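Local coordinates for extracellular endo-alpha-(1->5)-L-arabinanase 1 (Bacillus subtilis, PDB 1UV4), which catalyses the internal hydrolysis of alpha-1,5-linked L-arabinofuranosyl chains in arabinan as a secreted, calcium-binding family 43 glycoside hydrolase of plant cell-wall breakdown, at residues D77-N82 and L136-D141; T188-N193 and Q256-G261; Y195-V200 and L284-G289. All coordinates share one frame; numbering follows the deposited sequence. Where two conformers were deposited one is given.

Contact 1 (D77-N82 and L136-D141); sequences DIQYYN and LTFDKD. With CA (calcium ion), chain D.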
loop_
_atom_site.group_PDB
_atom_site.type_symbol
_atom_site.label_atom_id
_atom_site.label_comp_id
_atom_site.label_asym_id
_atom_site.label_seq_id
_atom_site.Cartn_x
_atom_site.Cartn_y
_atom_site.Cartn_z
ATOM N N ASP A 77 0.271 -1.513 -5.976
ATOM C CA ASP A 77 1.093 -2.482 -5.315
ATOM C C ASP A 77 1.588 -3.474 -6.340
ATOM O O ASP A 77 0.805 -3.881 -7.165
ATOM C CB ASP A 77 0.324 -3.155 -4.184
ATOM C CG ASP A 77 1.192 -4.052 -3.410
ATOM O OD1 ASP A 77 2.052 -3.545 -2.601
ATOM O OD2 ASP A 77 1.180 -5.325 -3.531
ATOM N N ILE A 78 2.863 -3.830 -6.272
ATOM C CA ILE A 78 3.448 -4.670 -7.330
ATOM C C ILE A 78 4.354 -5.730 -6.756
ATOM O O ILE A 78 5.071 -5.504 -5.785
ATOM C CB ILE A 78 4.169 -3.778 -8.349
ATOM C CG1 ILE A 78 4.503 -4.569 -9.622
ATOM C CG2 ILE A 78 5.373 -3.118 -7.760
ATOM C CD1 ILE A 78 4.948 -3.696 -10.766
ATOM N N GLN A 79 4.317 -6.891 -7.386
ATOM C CA GLN A 79 5.247 -7.976 -7.113
ATOM C C GLN A 79 5.481 -8.755 -8.379
ATOM O O GLN A 79 4.613 -8.840 -9.228
ATOM C CB GLN A 79 4.661 -8.987 -6.148
ATOM C CG GLN A 79 4.477 -8.542 -4.716
ATOM C CD GLN A 79 5.769 -8.456 -3.890
ATOM O OE1 GLN A 79 5.875 -7.595 -3.018
ATOM N NE2 GLN A 79 6.726 -9.291 -4.181
ATOM N N TYR A 80 6.635 -9.388 -8.475
ATOM C CA TYR A 80 6.880 -10.392 -9.510
ATOM C C TYR A 80 6.669 -11.794 -8.890
ATOM O O TYR A 80 7.292 -12.123 -7.908
ATOM C CB TYR A 80 8.298 -10.238 -10.091
ATOM C CG TYR A 80 8.562 -11.054 -11.333
ATOM C CD1 TYR A 80 8.277 -10.559 -12.605
ATOM C CD2 TYR A 80 9.093 -12.297 -11.231
ATOM C CE1 TYR A 80 8.532 -11.310 -13.748
ATOM C CE2 TYR A 80 9.366 -13.068 -12.361
ATOM C CZ TYR A 80 9.071 -12.568 -13.620
ATOM O OH TYR A 80 9.377 -13.381 -14.723
ATOM N N TYR A 81 5.793 -12.613 -9.461
ATOM C CA TYR A 81 5.462 -13.931 -8.893
ATOM C C TYR A 81 5.025 -14.822 -10.010
ATOM O O TYR A 81 4.241 -14.375 -10.853
ATOM C CB TYR A 81 4.318 -13.780 -7.864
ATOM C CG TYR A 81 3.691 -15.060 -7.400
ATOM C CD1 TYR A 81 4.413 -15.985 -6.660
ATOM C CD2 TYR A 81 2.356 -15.355 -7.701
ATOM C CE1 TYR A 81 3.823 -17.191 -6.233
ATOM C CE2 TYR A 81 1.760 -16.518 -7.282
ATOM C CZ TYR A 81 2.471 -17.442 -6.540
ATOM O OH TYR A 81 1.899 -18.621 -6.112
ATOM N N ASN A 82 5.550 -16.053 -10.033
ATOM C CA ASN A 82 5.103 -17.079 -10.988
ATOM C C ASN A 82 5.249 -16.639 -12.481
ATOM O O ASN A 82 4.351 -16.816 -13.306
ATOM C CB ASN A 82 3.649 -17.458 -10.612
ATOM C CG ASN A 82 3.190 -18.685 -11.283
ATOM O OD1 ASN A 82 3.932 -19.657 -11.374
ATOM N ND2 ASN A 82 1.968 -18.661 -11.795
ATOM N N LEU A 136 -0.213 -7.240 -1.838
ATOM C CA LEU A 136 0.023 -8.657 -2.117
ATOM C C LEU A 136 1.119 -9.124 -1.165
ATOM O O LEU A 136 2.191 -8.505 -1.026
ATOM C CB LEU A 136 0.463 -8.835 -3.580
ATOM C CG LEU A 136 0.802 -10.268 -3.979
ATOM C CD1 LEU A 136 -0.377 -11.234 -3.866
ATOM C CD2 LEU A 136 1.307 -10.284 -5.434
ATOM N N THR A 137 0.850 -10.239 -0.496
ATOM C CA THR A 137 1.847 -10.838 0.354
ATOM C C THR A 137 1.839 -12.353 0.149
ATOM O O THR A 137 1.001 -12.894 -0.555
ATOM C CB THR A 137 1.604 -10.419 1.812
ATOM O OG1 THR A 137 2.678 -10.874 2.644
ATOM C CG2 THR A 137 0.370 -11.040 2.385
ATOM N N PHE A 138 2.817 -12.982 0.733
ATOM C CA PHE A 138 3.008 -14.430 0.623
ATOM C C PHE A 138 3.147 -15.036 1.984
ATOM O O PHE A 138 3.853 -14.499 2.860
ATOM C CB PHE A 138 4.185 -14.772 -0.275
ATOM C CG PHE A 138 4.039 -14.195 -1.640
ATOM C CD1 PHE A 138 3.343 -14.871 -2.633
ATOM C CD2 PHE A 138 4.501 -12.907 -1.898
ATOM C CE1 PHE A 138 3.165 -14.308 -3.866
ATOM C CE2 PHE A 138 4.301 -12.359 -3.125
ATOM C CZ PHE A 138 3.636 -13.039 -4.093
ATOM N N ASP A 139 2.472 -16.169 2.170
ATOM C CA ASP A 139 2.523 -16.826 3.467
ATOM C C ASP A 139 3.760 -17.723 3.578
ATOM O O ASP A 139 4.629 -17.747 2.680
ATOM C CB ASP A 139 1.198 -17.569 3.756
ATOM C CG ASP A 139 0.925 -18.729 2.806
ATOM O OD1 ASP A 139 1.862 -19.300 2.210
ATOM O OD2 ASP A 139 -0.216 -19.198 2.619
ATOM N N LYS A 140 3.904 -18.418 4.699
ATOM C CA LYS A 140 5.076 -19.241 4.901
ATOM C C LYS A 140 5.292 -20.349 3.871
ATOM O O LYS A 140 6.412 -20.858 3.711
ATOM C CB LYS A 140 5.075 -19.852 6.314
ATOM C CG LYS A 140 4.077 -20.927 6.516
ATOM C CD LYS A 140 4.361 -21.748 7.771
ATOM C CE LYS A 140 5.259 -22.973 7.493
ATOM N NZ LYS A 140 4.677 -24.162 6.674
ATOM N N ASP A 141 4.216 -20.754 3.189
ATOM C CA ASP A 141 4.289 -21.709 2.087
ATOM C C ASP A 141 4.412 -21.048 0.737
ATOM O O ASP A 141 4.299 -21.721 -0.263
ATOM C CB ASP A 141 3.028 -22.568 2.052
ATOM C CG ASP A 141 2.797 -23.293 3.325
ATOM O OD1 ASP A 141 3.791 -23.753 3.914
ATOM O OD2 ASP A 141 1.641 -23.409 3.812
HETATM CA CA CA D . 3.818 -4.291 -1.345
HETATM O O HOH W 1 3.230 -6.439 -2.353
HETATM O O HOH W 2 5.044 -4.195 -3.317
HETATM O O HOH W 3 6.439 -4.921 -1.813
HETATM O O HOH W 4 4.908 -5.548 0.307
#
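The carboxylate of D77 is divided between a metal and the backbone of L136: OD1 binds the calcium ion at 2.3 Å, while OD2 accepts the N-H of L136 at 2.9 Å. That bond is nearly straight at nitrogen, yet the N-H arrives well above the carboxylate plane, a compromise consistent with the metal fixing the rotation of the group. The bond from CA to CB already points toward residues 136-138, and chi1 (-174°) turns CG to the carbonyl side. Water 1, itself a calcium ligand, adds a second link, since it is placed to donate to D77 OD2 and to L136 O. Further along, the contact turns apolar. The bent chain of Q79 lays CB and CG against L136 CD2, with CB and CD2 3.7 Å apart. Its amide NE2 lies at the edge of the F138 ring, 4.1 Å from CE2, and OE1 accepts a hydrogen bond from water 3, another calcium ligand. At the far end F138 CE1 sits over one face of the Y81 ring, off-centre toward CD1 at 3.5 Å; the planes are inclined at 46°, so this is an oblique aromatic pair. N82 CB backs the other face of Y81. The axes of strands 77-81 and 136-138 approach to 7.9 Å at 40°, too far for backbone pairing: these are strands of two successive blades of the family's five-bladed propeller, joined through side chains, water and metal. E135 and D257 complete the protein ligands of the calcium. D77 probably remains ionised, so that one carboxylate can hold the cation through OD1 and the backbone of L136 through OD2.

Contact 2 (T188-N193 and Q256-G261); sequences TLTYQN and QDIVNG. With CA (calcium ion), chain D; EDO (1,2-ethanediol), chain G.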
loop_
_atom_site.group_PDB
_atom_site.type_symbol
_atom_site.label_atom_id
_atom_site.label_comp_id
_atom_site.label_asym_id
_atom_site.label_seq_id
_atom_site.Cartn_x
_atom_site.Cartn_y
_atom_site.Cartn_z
ATOM N N THR A 188 0.892 -3.086 4.834
ATOM C CA THR A 188 1.981 -3.854 4.248
ATOM C C THR A 188 2.271 -5.023 5.180
ATOM O O THR A 188 2.176 -4.894 6.366
ATOM C CB THR A 188 3.245 -2.958 3.972
ATOM O OG1 THR A 188 4.222 -3.733 3.241
ATOM C CG2 THR A 188 3.933 -2.511 5.212
ATOM N N LEU A 189 2.527 -6.192 4.609
ATOM C CA LEU A 189 2.577 -7.431 5.363
ATOM C C LEU A 189 3.660 -8.309 4.812
ATOM O O LEU A 189 3.704 -8.515 3.606
ATOM C CB LEU A 189 1.189 -8.104 5.249
ATOM C CG LEU A 189 0.569 -9.081 6.270
ATOM C CD1 LEU A 189 1.230 -9.073 7.591
ATOM C CD2 LEU A 189 -0.964 -8.987 6.418
ATOM N N THR A 190 4.505 -8.859 5.697
ATOM C CA THR A 190 5.606 -9.722 5.303
ATOM C C THR A 190 5.803 -10.792 6.353
ATOM O O THR A 190 5.436 -10.598 7.515
ATOM C CB THR A 190 6.892 -8.876 5.117
ATOM O OG1 THR A 190 7.966 -9.688 4.575
ATOM C CG2 THR A 190 7.437 -8.344 6.445
ATOM N N TYR A 191 6.383 -11.918 5.938
ATOM C CA TYR A 191 6.727 -13.002 6.849
ATOM C C TYR A 191 8.258 -13.060 6.995
ATOM O O TYR A 191 8.976 -13.238 5.999
ATOM C CB TYR A 191 6.150 -14.297 6.292
ATOM C CG TYR A 191 6.434 -15.512 7.127
ATOM C CD1 TYR A 191 5.764 -15.722 8.325
ATOM C CD2 TYR A 191 7.395 -16.418 6.724
ATOM C CE1 TYR A 191 6.039 -16.853 9.109
ATOM C CE2 TYR A 191 7.713 -17.507 7.487
ATOM C CZ TYR A 191 7.011 -17.739 8.661
ATOM O OH TYR A 191 7.356 -18.866 9.384
ATOM N N GLN A 192 8.749 -12.883 8.230
ATOM C CA GLN A 192 10.190 -12.884 8.514
ATOM C C GLN A 192 10.404 -13.581 9.842
ATOM O O GLN A 192 9.701 -13.275 10.804
ATOM C CB GLN A 192 10.724 -11.450 8.663
ATOM C CG GLN A 192 10.459 -10.570 7.501
ATOM C CD GLN A 192 11.290 -10.930 6.289
ATOM O OE1 GLN A 192 12.440 -11.390 6.416
ATOM N NE2 GLN A 192 10.709 -10.757 5.107
ATOM N N ASN A 193 11.364 -14.502 9.897
ATOM C CA ASN A 193 11.777 -15.117 11.177
ATOM C C ASN A 193 10.633 -15.684 12.001
ATOM O O ASN A 193 10.570 -15.541 13.239
ATOM C CB ASN A 193 12.514 -14.107 12.038
ATOM C CG ASN A 193 13.639 -13.439 11.314
ATOM O OD1 ASN A 193 14.430 -14.092 10.613
ATOM N ND2 ASN A 193 13.740 -12.119 11.478
ATOM N N GLN A 256 3.454 3.251 3.547
ATOM C CA GLN A 256 4.685 2.466 3.562
ATOM C C GLN A 256 4.528 1.123 2.886
ATOM O O GLN A 256 3.446 0.512 2.864
ATOM C CB GLN A 256 5.138 2.292 5.000
ATOM C CG GLN A 256 4.294 1.284 5.821
ATOM C CD GLN A 256 2.870 1.779 6.112
ATOM O OE1 GLN A 256 2.686 2.948 6.443
ATOM N NE2 GLN A 256 1.877 0.885 5.925
ATOM N N ASP A 257 5.620 0.659 2.266
ATOM C CA ASP A 257 5.621 -0.646 1.632
ATOM C C ASP A 257 6.953 -1.292 1.824
ATOM O O ASP A 257 7.995 -0.612 1.800
ATOM C CB ASP A 257 5.280 -0.485 0.144
ATOM C CG ASP A 257 4.813 -1.749 -0.464
ATOM O OD1 ASP A 257 4.217 -2.624 0.212
ATOM O OD2 ASP A 257 4.970 -1.943 -1.639
ATOM N N ILE A 258 6.906 -2.568 2.177
ATOM C CA ILE A 258 8.124 -3.389 2.383
ATOM C C ILE A 258 8.508 -3.963 1.054
ATOM O O ILE A 258 7.683 -4.652 0.391
ATOM C CB ILE A 258 7.892 -4.487 3.392
ATOM C CG1 ILE A 258 7.606 -3.891 4.776
ATOM C CG2 ILE A 258 9.146 -5.321 3.479
ATOM C CD1 ILE A 258 6.903 -4.908 5.760
ATOM N N VAL A 259 9.740 -3.682 0.637
ATOM C CA VAL A 259 10.294 -4.036 -0.630
ATOM C C VAL A 259 11.480 -5.038 -0.392
ATOM O O VAL A 259 12.378 -4.803 0.422
ATOM C CB VAL A 259 10.647 -2.734 -1.401
ATOM C CG1 VAL A 259 11.443 -3.070 -2.624
ATOM C CG2 VAL A 259 9.372 -1.969 -1.726
ATOM N N ASN A 260 11.468 -6.187 -1.071
ATOM C CA ASN A 260 12.532 -7.204 -0.911
ATOM C C ASN A 260 12.784 -7.664 0.546
ATOM O O ASN A 260 13.861 -8.155 0.885
ATOM C CB ASN A 260 13.868 -6.701 -1.500
ATOM C CG ASN A 260 13.795 -6.402 -2.999
ATOM O OD1 ASN A 260 12.725 -6.456 -3.622
ATOM N ND2 ASN A 260 14.957 -6.090 -3.587
ATOM N N GLY A 261 11.793 -7.530 1.405
ATOM C CA GLY A 261 11.894 -7.948 2.782
ATOM C C GLY A 261 12.622 -6.974 3.699
ATOM O O GLY A 261 12.259 -6.930 4.863
HETATM CA CA CA D . 3.818 -4.291 -1.345
HETATM C C1 EDO G . 8.127 -5.404 -5.144
HETATM O O1 EDO G . 7.786 -4.206 -4.499
HETATM C C2 EDO G . 9.214 -6.133 -4.379
HETATM O O2 EDO G . 9.903 -6.994 -5.252
HETATM O O HOH W 4 4.908 -5.548 0.307
HETATM O O HOH W 3 6.439 -4.921 -1.813
HETATM O O HOH W 1 3.230 -6.439 -2.353
HETATM O O HOH W 2 5.044 -4.195 -3.317
#
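T188 and I258 supply the direct polar link: I258 N donates to T188 OG1 at 3.1 Å with an N-H...O angle of 162°. The chi1 of T188 (-173°) gives OG1, not CG2, the place beside the carbonyl carbon, where it meets this N-H; OG1 is also hydrogen-bonded to the calcium ligand E135. On the Q192 side, NE2 donates to T190 OG1 at 3.0 Å, in the plane of the amide, and the same nitrogen rests 3.8 Å from G261 CA. The metal contacts belong to D257, whose carboxylate grips the calcium ion with both oxygens, OD1 at 2.3 Å and OD2 at 2.6 Å; OD2 has T16 as a further partner. Water 4, also on the metal, is placed to donate to I258 O. Apolar packing centres on I258, whose side chain crosses those of T188 and T190 at about a right angle and brings CD1 to 3.5 Å from T190 CG2. Beside it, Q256 CG touches T188 CG2 at 3.9 Å. The two strand segments run at 27° with axes 6.5 Å apart, each at the edge of its own antiparallel sheet; strand 195-203 flanks 188-192 and strand 263-270 flanks 256-259, so the contact closes the seam between two propeller blades.

Contact 3 (Y195-V200 and L284-G289); sequences YYYLMV and LNWSSG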
loop_
_atom_site.group_PDB
_atom_site.type_symbol
_atom_site.label_atom_id
_atom_site.label_comp_id
_atom_site.label_asym_id
_atom_site.label_seq_id
_atom_site.Cartn_x
_atom_site.Cartn_y
_atom_site.Cartn_z
ATOM N N TYR A 195 7.517 -14.994 12.066
ATOM C CA TYR A 195 6.361 -14.136 12.321
ATOM C C TYR A 195 5.845 -13.438 11.089
ATOM O O TYR A 195 6.607 -13.058 10.205
ATOM C CB TYR A 195 6.657 -13.016 13.339
ATOM C CG TYR A 195 6.761 -13.418 14.798
ATOM C CD1 TYR A 195 5.625 -13.545 15.581
ATOM C CD2 TYR A 195 8.002 -13.626 15.383
ATOM C CE1 TYR A 195 5.720 -13.896 16.912
ATOM C CE2 TYR A 195 8.105 -13.993 16.706
ATOM C CZ TYR A 195 6.960 -14.104 17.458
ATOM O OH TYR A 195 7.075 -14.467 18.787
ATOM N N TYR A 196 4.541 -13.254 11.087
ATOM C CA TYR A 196 3.896 -12.301 10.190
ATOM C C TYR A 196 3.956 -10.919 10.815
ATOM O O TYR A 196 3.676 -10.739 11.996
ATOM C CB TYR A 196 2.461 -12.721 9.894
ATOM C CG TYR A 196 2.417 -14.030 9.128
ATOM C CD1 TYR A 196 2.596 -14.073 7.750
ATOM C CD2 TYR A 196 2.213 -15.227 9.790
ATOM C CE1 TYR A 196 2.559 -15.265 7.030
ATOM C CE2 TYR A 196 2.180 -16.429 9.091
ATOM C CZ TYR A 196 2.344 -16.451 7.702
ATOM O OH TYR A 196 2.294 -17.648 7.012
ATOM N N TYR A 197 4.359 -9.938 10.017
ATOM C CA TYR A 197 4.390 -8.541 10.429
ATOM C C TYR A 197 3.455 -7.714 9.597
ATOM O O TYR A 197 3.498 -7.804 8.363
ATOM C CB TYR A 197 5.799 -7.942 10.324
ATOM C CG TYR A 197 6.785 -8.575 11.277
ATOM C CD1 TYR A 197 6.958 -8.095 12.587
ATOM C CD2 TYR A 197 7.527 -9.692 10.886
ATOM C CE1 TYR A 197 7.839 -8.709 13.464
ATOM C CE2 TYR A 197 8.421 -10.332 11.788
ATOM C CZ TYR A 197 8.583 -9.830 13.062
ATOM O OH TYR A 197 9.460 -10.429 13.943
ATOM N N LEU A 198 2.625 -6.928 10.257
ATOM C CA LEU A 198 1.707 -5.985 9.615
ATOM C C LEU A 198 2.123 -4.561 9.987
ATOM O O LEU A 198 2.256 -4.244 11.161
ATOM C CB LEU A 198 0.301 -6.213 10.073
ATOM C CG LEU A 198 -0.740 -5.230 9.541
ATOM C CD1 LEU A 198 -0.922 -5.312 8.033
ATOM C CD2 LEU A 198 -2.078 -5.499 10.232
ATOM N N MET A 199 2.375 -3.718 9.004
ATOM C CA MET A 199 2.489 -2.292 9.206
ATOM C C MET A 199 1.278 -1.604 8.587
ATOM O O MET A 199 0.789 -2.024 7.549
ATOM C CB MET A 199 3.729 -1.726 8.543
ATOM C CG MET A 199 4.981 -2.323 8.966
ATOM S SD MET A 199 6.394 -1.406 8.220
ATOM C CE MET A 199 7.766 -2.242 8.930
ATOM N N VAL A 200 0.773 -0.572 9.258
ATOM C CA VAL A 200 -0.307 0.240 8.733
ATOM C C VAL A 200 0.078 1.715 8.900
ATOM O O VAL A 200 0.974 2.059 9.664
ATOM C CB VAL A 200 -1.655 -0.037 9.436
ATOM C CG1 VAL A 200 -2.024 -1.464 9.310
ATOM C CG2 VAL A 200 -1.603 0.359 10.899
ATOM N N LEU A 284 15.603 -1.743 6.318
ATOM C CA LEU A 284 14.790 -2.314 7.394
ATOM C C LEU A 284 15.547 -3.479 7.986
ATOM O O LEU A 284 16.062 -4.345 7.250
ATOM C CB LEU A 284 13.471 -2.831 6.823
ATOM C CG LEU A 284 12.188 -2.863 7.625
ATOM C CD1 LEU A 284 11.935 -1.584 8.370
ATOM C CD2 LEU A 284 11.070 -3.200 6.645
ATOM N N ASN A 285 15.671 -3.462 9.313
ATOM C CA ASN A 285 16.307 -4.507 10.120
ATOM C C ASN A 285 15.215 -5.265 10.896
ATOM O O ASN A 285 14.263 -4.667 11.329
ATOM C CB ASN A 285 17.302 -3.786 11.067
ATOM C CG ASN A 285 18.112 -4.713 11.967
ATOM O OD1 ASN A 285 17.724 -5.826 12.261
ATOM N ND2 ASN A 285 19.248 -4.205 12.451
ATOM N N TRP A 286 15.305 -6.580 10.994
ATOM C CA TRP A 286 14.361 -7.370 11.800
ATOM C C TRP A 286 15.011 -8.078 12.948
ATOM O O TRP A 286 14.357 -8.896 13.610
ATOM C CB TRP A 286 13.707 -8.459 10.954
ATOM C CG TRP A 286 13.041 -7.943 9.748
ATOM C CD1 TRP A 286 13.575 -7.828 8.494
ATOM C CD2 TRP A 286 11.700 -7.463 9.660
ATOM N NE1 TRP A 286 12.647 -7.294 7.640
ATOM C CE2 TRP A 286 11.483 -7.069 8.329
ATOM C CE3 TRP A 286 10.651 -7.323 10.580
ATOM C CZ2 TRP A 286 10.277 -6.561 7.889
ATOM C CZ3 TRP A 286 9.461 -6.813 10.137
ATOM C CH2 TRP A 286 9.276 -6.433 8.815
ATOM N N SER A 287 16.314 -7.872 13.118
ATOM C CA SER A 287 17.082 -8.675 14.043
ATOM C C SER A 287 16.571 -8.616 15.491
ATOM O O SER A 287 16.815 -9.556 16.233
ATOM C CB SER A 287 18.590 -8.323 13.969
ATOM O OG SER A 287 18.832 -6.993 14.370
ATOM N N SER A 288 15.849 -7.557 15.875
ATOM C CA SER A 288 15.313 -7.443 17.249
ATOM C C SER A 288 14.011 -8.252 17.617
ATOM O O SER A 288 13.615 -8.363 18.787
ATOM C CB SER A 288 15.040 -5.977 17.515
ATOM O OG SER A 288 13.887 -5.561 16.804
ATOM N N GLY A 289 13.372 -8.832 16.621
ATOM C CA GLY A 289 12.090 -9.504 16.811
ATOM C C GLY A 289 11.019 -8.608 16.237
ATOM O O GLY A 289 9.852 -8.997 16.099
HETATM O O HOH W 5 12.181 -10.956 13.593
#
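W286 pushes the outer corner of its six-membered ring onto Y197: CZ3 lies over one face of the tyrosine ring, displaced toward its rim, and comes to 3.4 Å from CG. The planes meet at 44°, with centroids 4.6 Å apart, so the indole tilts rather than lying flat, its CZ3-CH2 side against Y197 CB and CG. W286 NE1 is held by G261 O. L284 CG packs against a face of the indole. Deeper in, the extended chain of M199 meets L284 tip to tip, CE to CD2 at 4.1 Å, and CE also approaches W286 CH2. At the other end Y197 OH donates to G289 O at 2.6 Å, from above the carbonyl plane. Water 5 donates both to Y197 OH and to W286 O, bridging them beside the type I turn W286-G289, where G289 N bonds back to W286 O. Strand 195-203 lies between 184-192 and 212-220, whose R219 also reaches G289 O; segment 284-289, the loop after strand 276-283 of the next blade, packs against it through side chains, with W286 also touching T190 and Q192 on strand 184-192.

In the fold
The three contacts join blade to blade in the propeller. Contact 1 closes before contacts 2 and 3 open, whereas the segments of 2 and 3 alternate along the chain and span the same pair of blades. Contacts 1 and 2, with centres 10 Å apart, share the calcium ion and its four waters, and T137 OG1 probably hydrogen-bonds to L189 O between them. Contact 3 is centred 7 Å from contact 2 but 17 Å from contact 1; its strand 195-203 pairs with 184-192 in one sheet. Calcium ligands from three blades meet near the axis, consistent with the metal holding these blades together, while contact 3 continues the seam of contact 2, farther from the chain's centre.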